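Arsenic responsive repressor ArsR (Corynebacterium glutamicum ATCC 13032, PDB 6J0E) probably represses transcription of arsenic-resistance genes by binding operator DNA as a winged-helix dimer, and probably lets go of the DNA on binding As(III). Local coordinates at residues H77-R89 / L97-R109. Sequence-based numbering, arbitrary orientation.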
loop_
_atom_site.group_PDB
_atom_site.type_symbol
_atom_site.label_atom_id
_atom_site.label_comp_id
_atom_site.label_asym_id
_atom_site.label_seq_id
_atom_site.Cartn_x
_atom_site.Cartn_y
_atom_site.Cartn_z
ATOM N N HIS B 77 14.396 -14.371 6.200
ATOM C CA HIS B 77 13.282 -13.436 5.879
ATOM C C HIS B 77 13.323 -12.297 6.879
ATOM O O HIS B 77 13.131 -11.157 6.497
ATOM C CB HIS B 77 11.974 -14.113 5.816
ATOM C CG HIS B 77 11.778 -14.934 4.573
ATOM N ND1 HIS B 77 11.956 -14.412 3.304
ATOM C CD2 HIS B 77 11.410 -16.226 4.401
ATOM C CE1 HIS B 77 11.820 -15.385 2.418
ATOM N NE2 HIS B 77 11.389 -16.466 3.051
ATOM N N LEU B 78 13.575 -12.620 8.140
ATOM C CA LEU B 78 13.611 -11.617 9.124
ATOM C C LEU B 78 14.765 -10.627 8.870
ATOM O O LEU B 78 14.607 -9.437 9.113
ATOM C CB LEU B 78 13.736 -12.154 10.519
ATOM C CG LEU B 78 12.522 -12.939 10.956
ATOM C CD1 LEU B 78 12.848 -13.562 12.293
ATOM C CD2 LEU B 78 11.352 -12.019 11.162
ATOM N N LYS B 79 15.876 -11.187 8.432
ATOM C CA LYS B 79 17.057 -10.355 8.204
ATOM C C LYS B 79 16.665 -9.344 6.996
ATOM O O LYS B 79 16.990 -8.198 7.051
ATOM C CB LYS B 79 18.264 -11.262 7.918
ATOM C CG LYS B 79 19.517 -10.485 7.658
ATOM C CD LYS B 79 20.692 -11.336 7.973
ATOM C CE LYS B 79 21.938 -10.538 7.693
ATOM N NZ LYS B 79 22.047 -10.332 6.270
ATOM N N LYS B 80 16.064 -9.833 5.924
ATOM C CA LYS B 80 15.751 -8.998 4.767
ATOM C C LYS B 80 14.726 -7.918 5.186
ATOM O O LYS B 80 14.911 -6.793 4.848
ATOM C CB LYS B 80 15.209 -9.866 3.642
ATOM C CG LYS B 80 16.280 -10.847 3.104
ATOM C CD LYS B 80 17.457 -10.160 2.419
ATOM C CE LYS B 80 18.340 -11.281 1.735
ATOM N NZ LYS B 80 19.505 -10.514 1.247
ATOM N N MET B 81 13.751 -8.260 6.026
ATOM C CA MET B 81 12.776 -7.324 6.444
ATOM C C MET B 81 13.325 -6.246 7.409
ATOM O O MET B 81 12.921 -5.112 7.387
ATOM C CB MET B 81 11.536 -7.972 6.986
ATOM C CG MET B 81 10.766 -8.583 5.838
ATOM S SD MET B 81 9.282 -9.148 6.637
ATOM C CE MET B 81 9.897 -10.699 7.106
ATOM N N THR B 82 14.239 -6.686 8.263
ATOM C CA THR B 82 14.946 -5.760 9.174
ATOM C C THR B 82 15.916 -4.804 8.324
ATOM O O THR B 82 15.971 -3.709 8.674
ATOM C CB THR B 82 15.749 -6.546 10.179
ATOM O OG1 THR B 82 14.849 -7.290 11.025
ATOM C CG2 THR B 82 16.561 -5.645 11.069
ATOM N N GLU B 83 16.617 -5.324 7.349
ATOM C CA GLU B 83 17.538 -4.466 6.576
ATOM C C GLU B 83 16.635 -3.440 5.849
ATOM O O GLU B 83 17.055 -2.304 5.507
ATOM C CB GLU B 83 18.338 -5.320 5.660
ATOM C CG GLU B 83 19.409 -6.074 6.423
ATOM C CD GLU B 83 19.946 -7.263 5.730
ATOM O OE1 GLU B 83 20.934 -7.835 6.259
ATOM O OE2 GLU B 83 19.554 -7.565 4.625
ATOM N N ALA B 84 15.456 -3.866 5.450
ATOM C CA ALA B 84 14.551 -2.943 4.722
ATOM C C ALA B 84 13.940 -1.891 5.576
ATOM O O ALA B 84 13.335 -0.928 5.080
ATOM C CB ALA B 84 13.554 -3.720 3.916
ATOM N N GLY B 85 13.933 -2.124 6.903
ATOM C CA GLY B 85 13.384 -1.192 7.865
ATOM C C GLY B 85 11.934 -1.518 8.305
ATOM O O GLY B 85 11.303 -0.719 9.035
ATOM N N PHE B 86 11.329 -2.637 7.800
ATOM C CA PHE B 86 10.044 -3.042 8.260
ATOM C C PHE B 86 9.970 -3.494 9.727
ATOM O O PHE B 86 8.905 -3.468 10.344
ATOM C CB PHE B 86 9.433 -4.141 7.385
ATOM C CG PHE B 86 9.179 -3.691 5.931
ATOM C CD1 PHE B 86 8.351 -2.605 5.724
ATOM C CD2 PHE B 86 9.760 -4.321 4.872
ATOM C CE1 PHE B 86 8.137 -2.142 4.412
ATOM C CE2 PHE B 86 9.556 -3.848 3.557
ATOM C CZ PHE B 86 8.714 -2.841 3.356
ATOM N N LEU B 87 11.139 -4.037 10.141
ATOM C CA LEU B 87 11.267 -4.656 11.530
ATOM C C LEU B 87 12.496 -4.080 12.150
ATOM O O LEU B 87 13.379 -3.619 11.467
ATOM C CB LEU B 87 11.488 -6.156 11.539
ATOM C CG LEU B 87 10.467 -6.937 10.725
ATOM C CD1 LEU B 87 10.936 -8.387 10.622
ATOM C CD2 LEU B 87 9.029 -6.857 11.184
ATOM N N ASP B 88 12.556 -4.190 13.454
ATOM C CA ASP B 88 13.922 -3.994 14.027
ATOM C C ASP B 88 13.984 -4.937 15.186
ATOM O O ASP B 88 13.052 -5.680 15.418
ATOM C CB ASP B 88 14.247 -2.574 14.444
ATOM C CG ASP B 88 13.360 -2.048 15.486
ATOM O OD1 ASP B 88 12.533 -2.727 16.057
ATOM O OD2 ASP B 88 13.557 -0.857 15.803
ATOM N N ARG B 89 15.160 -4.962 15.778
ATOM C CA ARG B 89 15.422 -5.976 16.756
ATOM C C ARG B 89 15.365 -5.300 18.145
ATOM O O ARG B 89 15.884 -4.192 18.345
ATOM C CB ARG B 89 16.772 -6.595 16.470
ATOM C CG ARG B 89 16.900 -7.408 15.206
ATOM C CD ARG B 89 18.289 -7.310 14.591
ATOM N NE ARG B 89 19.319 -7.894 15.475
ATOM C CZ ARG B 89 19.692 -9.189 15.506
ATOM N NH1 ARG B 89 19.134 -10.099 14.741
ATOM N NH2 ARG B 89 20.604 -9.598 16.385
ATOM N N LEU B 97 14.535 -10.431 19.953
ATOM C CA LEU B 97 13.140 -10.440 19.435
ATOM C C LEU B 97 13.054 -9.514 18.210
ATOM O O LEU B 97 13.861 -8.610 18.024
ATOM C CB LEU B 97 12.190 -9.959 20.425
ATOM C CG LEU B 97 12.327 -10.663 21.798
ATOM C CD1 LEU B 97 11.408 -10.014 22.776
ATOM C CD2 LEU B 97 12.110 -12.114 21.617
ATOM N N HIS B 98 12.044 -9.754 17.355
ATOM C CA HIS B 98 11.796 -8.843 16.227
ATOM C C HIS B 98 10.470 -8.182 16.364
ATOM O O HIS B 98 9.504 -8.819 16.763
ATOM C CB HIS B 98 11.810 -9.724 15.002
ATOM C CG HIS B 98 13.172 -9.920 14.489
ATOM N ND1 HIS B 98 13.948 -10.918 14.905
ATOM C CD2 HIS B 98 13.909 -9.212 13.590
ATOM C CE1 HIS B 98 15.120 -10.874 14.310
ATOM N NE2 HIS B 98 15.100 -9.887 13.430
ATOM N N ARG B 99 10.404 -6.869 16.091
ATOM C CA ARG B 99 9.129 -6.194 16.164
ATOM C C ARG B 99 8.940 -5.336 14.907
ATOM O O ARG B 99 9.852 -4.657 14.393
ATOM C CB ARG B 99 8.959 -5.319 17.380
ATOM C CG ARG B 99 10.144 -4.468 17.583
ATOM C CD ARG B 99 9.764 -3.159 18.366
ATOM N NE ARG B 99 10.946 -2.321 18.245
ATOM C CZ ARG B 99 11.232 -1.256 18.967
ATOM N NH1 ARG B 99 10.408 -0.833 19.899
ATOM N NH2 ARG B 99 12.381 -0.653 18.745
ATOM N N VAL B 100 7.726 -5.361 14.467
ATOM C CA VAL B 100 7.338 -4.508 13.372
ATOM C C VAL B 100 7.489 -3.016 13.730
ATOM O O VAL B 100 7.258 -2.523 14.842
ATOM C CB VAL B 100 5.964 -4.856 12.869
ATOM C CG1 VAL B 100 4.931 -4.358 13.770
ATOM C CG2 VAL B 100 5.826 -4.256 11.466
ATOM N N ARG B 101 7.978 -2.293 12.772
ATOM C CA ARG B 101 8.039 -0.821 12.822
ATOM C C ARG B 101 6.860 -0.248 11.949
ATOM O O ARG B 101 6.732 -0.494 10.767
ATOM C CB ARG B 101 9.396 -0.382 12.304
ATOM C CG ARG B 101 10.630 -0.720 13.165
ATOM C CD ARG B 101 10.654 -0.131 14.568
ATOM N NE ARG B 101 10.733 1.341 14.562
ATOM C CZ ARG B 101 11.470 2.103 15.357
ATOM N NH1 ARG B 101 12.347 1.529 16.155
ATOM N NH2 ARG B 101 11.379 3.450 15.270
ATOM N N PRO B 102 5.963 0.531 12.507
ATOM C CA PRO B 102 4.821 1.157 11.841
ATOM C C PRO B 102 5.133 2.227 10.824
ATOM O O PRO B 102 4.321 2.452 9.911
ATOM C CB PRO B 102 4.001 1.734 12.949
ATOM C CG PRO B 102 4.703 1.499 14.197
ATOM C CD PRO B 102 5.961 0.768 13.984
ATOM N N GLU B 103 6.222 2.931 11.037
ATOM C CA GLU B 103 6.665 4.026 10.138
ATOM C C GLU B 103 6.640 3.780 8.649
ATOM O O GLU B 103 5.952 4.537 7.948
ATOM C CB GLU B 103 8.077 4.528 10.571
ATOM C CG GLU B 103 8.053 5.148 11.942
ATOM C CD GLU B 103 8.492 4.149 13.018
ATOM O OE1 GLU B 103 8.972 4.546 14.080
ATOM O OE2 GLU B 103 8.365 2.954 12.773
ATOM N N LEU B 104 7.409 2.809 8.148
ATOM C CA LEU B 104 7.443 2.529 6.726
ATOM C C LEU B 104 6.071 2.143 6.225
ATOM O O LEU B 104 5.772 2.392 5.100
ATOM C CB LEU B 104 8.494 1.472 6.230
ATOM C CG LEU B 104 9.929 1.993 6.243
ATOM C CD1 LEU B 104 10.731 0.845 5.670
ATOM C CD2 LEU B 104 10.126 3.240 5.402
ATOM N N PHE B 105 5.286 1.480 7.031
ATOM C CA PHE B 105 4.021 1.022 6.519
ATOM C C PHE B 105 3.169 2.212 6.284
ATOM O O PHE B 105 2.433 2.262 5.353
ATOM C CB PHE B 105 3.370 -0.042 7.456
ATOM C CG PHE B 105 4.117 -1.323 7.454
ATOM C CD1 PHE B 105 4.001 -2.258 6.364
ATOM C CD2 PHE B 105 5.030 -1.648 8.480
ATOM C CE1 PHE B 105 4.759 -3.409 6.320
ATOM C CE2 PHE B 105 5.728 -2.818 8.422
ATOM C CZ PHE B 105 5.638 -3.706 7.364
ATOM N N ALA B 106 3.171 3.140 7.227
ATOM C CA ALA B 106 2.395 4.402 7.044
ATOM C C ALA B 106 2.858 5.181 5.791
ATOM O O ALA B 106 2.016 5.684 5.023
ATOM C CB ALA B 106 2.496 5.273 8.275
ATOM N N GLU B 107 4.122 5.194 5.526
ATOM C CA GLU B 107 4.646 5.832 4.358
ATOM C C GLU B 107 4.121 5.125 3.091
ATOM O O GLU B 107 3.699 5.822 2.147
ATOM C CB GLU B 107 6.239 5.753 4.259
ATOM C CG GLU B 107 6.877 6.668 5.273
ATOM C CD GLU B 107 8.323 7.059 4.866
ATOM O OE1 GLU B 107 8.963 6.369 4.029
ATOM O OE2 GLU B 107 8.816 8.089 5.477
ATOM N N LEU B 108 4.181 3.799 3.060
ATOM C CA LEU B 108 3.698 2.966 1.906
ATOM C C LEU B 108 2.192 3.188 1.691
ATOM O O LEU B 108 1.745 3.232 0.551
ATOM C CB LEU B 108 4.141 1.472 1.977
ATOM C CG LEU B 108 5.598 1.177 1.965
ATOM C CD1 LEU B 108 5.781 -0.309 1.981
ATOM C CD2 LEU B 108 6.308 1.795 0.748
ATOM N N ARG B 109 1.392 3.232 2.776
ATOM C CA ARG B 109 -0.026 3.620 2.649
ATOM C C ARG B 109 -0.295 4.902 1.952
ATOM O O ARG B 109 -1.231 4.959 1.163
ATOM C CB ARG B 109 -0.762 3.590 3.955
ATOM C CG ARG B 109 -0.912 2.200 4.486
ATOM C CD ARG B 109 -1.919 2.153 5.711
ATOM N NE ARG B 109 -1.681 3.104 6.751
ATOM C CZ ARG B 109 -0.847 2.886 7.789
ATOM N NH1 ARG B 109 -0.129 1.714 7.862
ATOM N NH2 ARG B 109 -0.691 3.822 8.632
HETATM O O HOH W 1 8.858 0.247 9.150
HETATM O O HOH W 2 17.118 -9.884 11.955
#
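F86 places CD1 over one face of the F105 ring, 3.4 Å from F105 CZ, with the ring planes inclined at 33°. L108 CD1 meets the F86 ring at its edge, and CB of L104 touches CE1, so a large flat residue fills the angle between the turn and helix 102-111. Just before F86, G85 breaks the helical run in a Schellman motif, with a positive phi (97°) that a residue without a side chain adopts easily. One water ties this turn to the next helix, donating to G85 O and R101 O while accepting from L104 N.

Beyond the turn, D88 and R99 form an antiparallel hydrogen-bonded pair, and R101 N bonds F86 O at 2.9 Å. The carboxylate of D88, set between its backbone N and carbonyl carbon (chi1 61°), is gripped side-on by R99: NE reaches the syn lone pair of OD1 at 2.7 Å, and NH2 bonds OD2, the two groups nearly coplanar. R101 NH1 meets OD2 from the opposite face at 2.7 Å, its guanidinium almost perpendicular to the carboxylate. Two arginines would probably favour an ionised aspartate; R101 NH2 also forms a salt bridge with E103 OE1, extending the network.

On the sheet's other face, the H98 ring receives L78 CD1 over one face in a CH-pi contact, 4.1 Å from the centroid, and T82 OG1 at its edge. R89 runs alongside, CG 3.5 Å from H98 NE2.

The hairpin 87-92/95-100 is the wing of this winged helix-turn-helix, folded back on helix 71-83. Helix 28-38 packs against F86, L87 rests on helix 41-52, and V100 touches C55, an arsenic-site residue, and I114 of the second subunit.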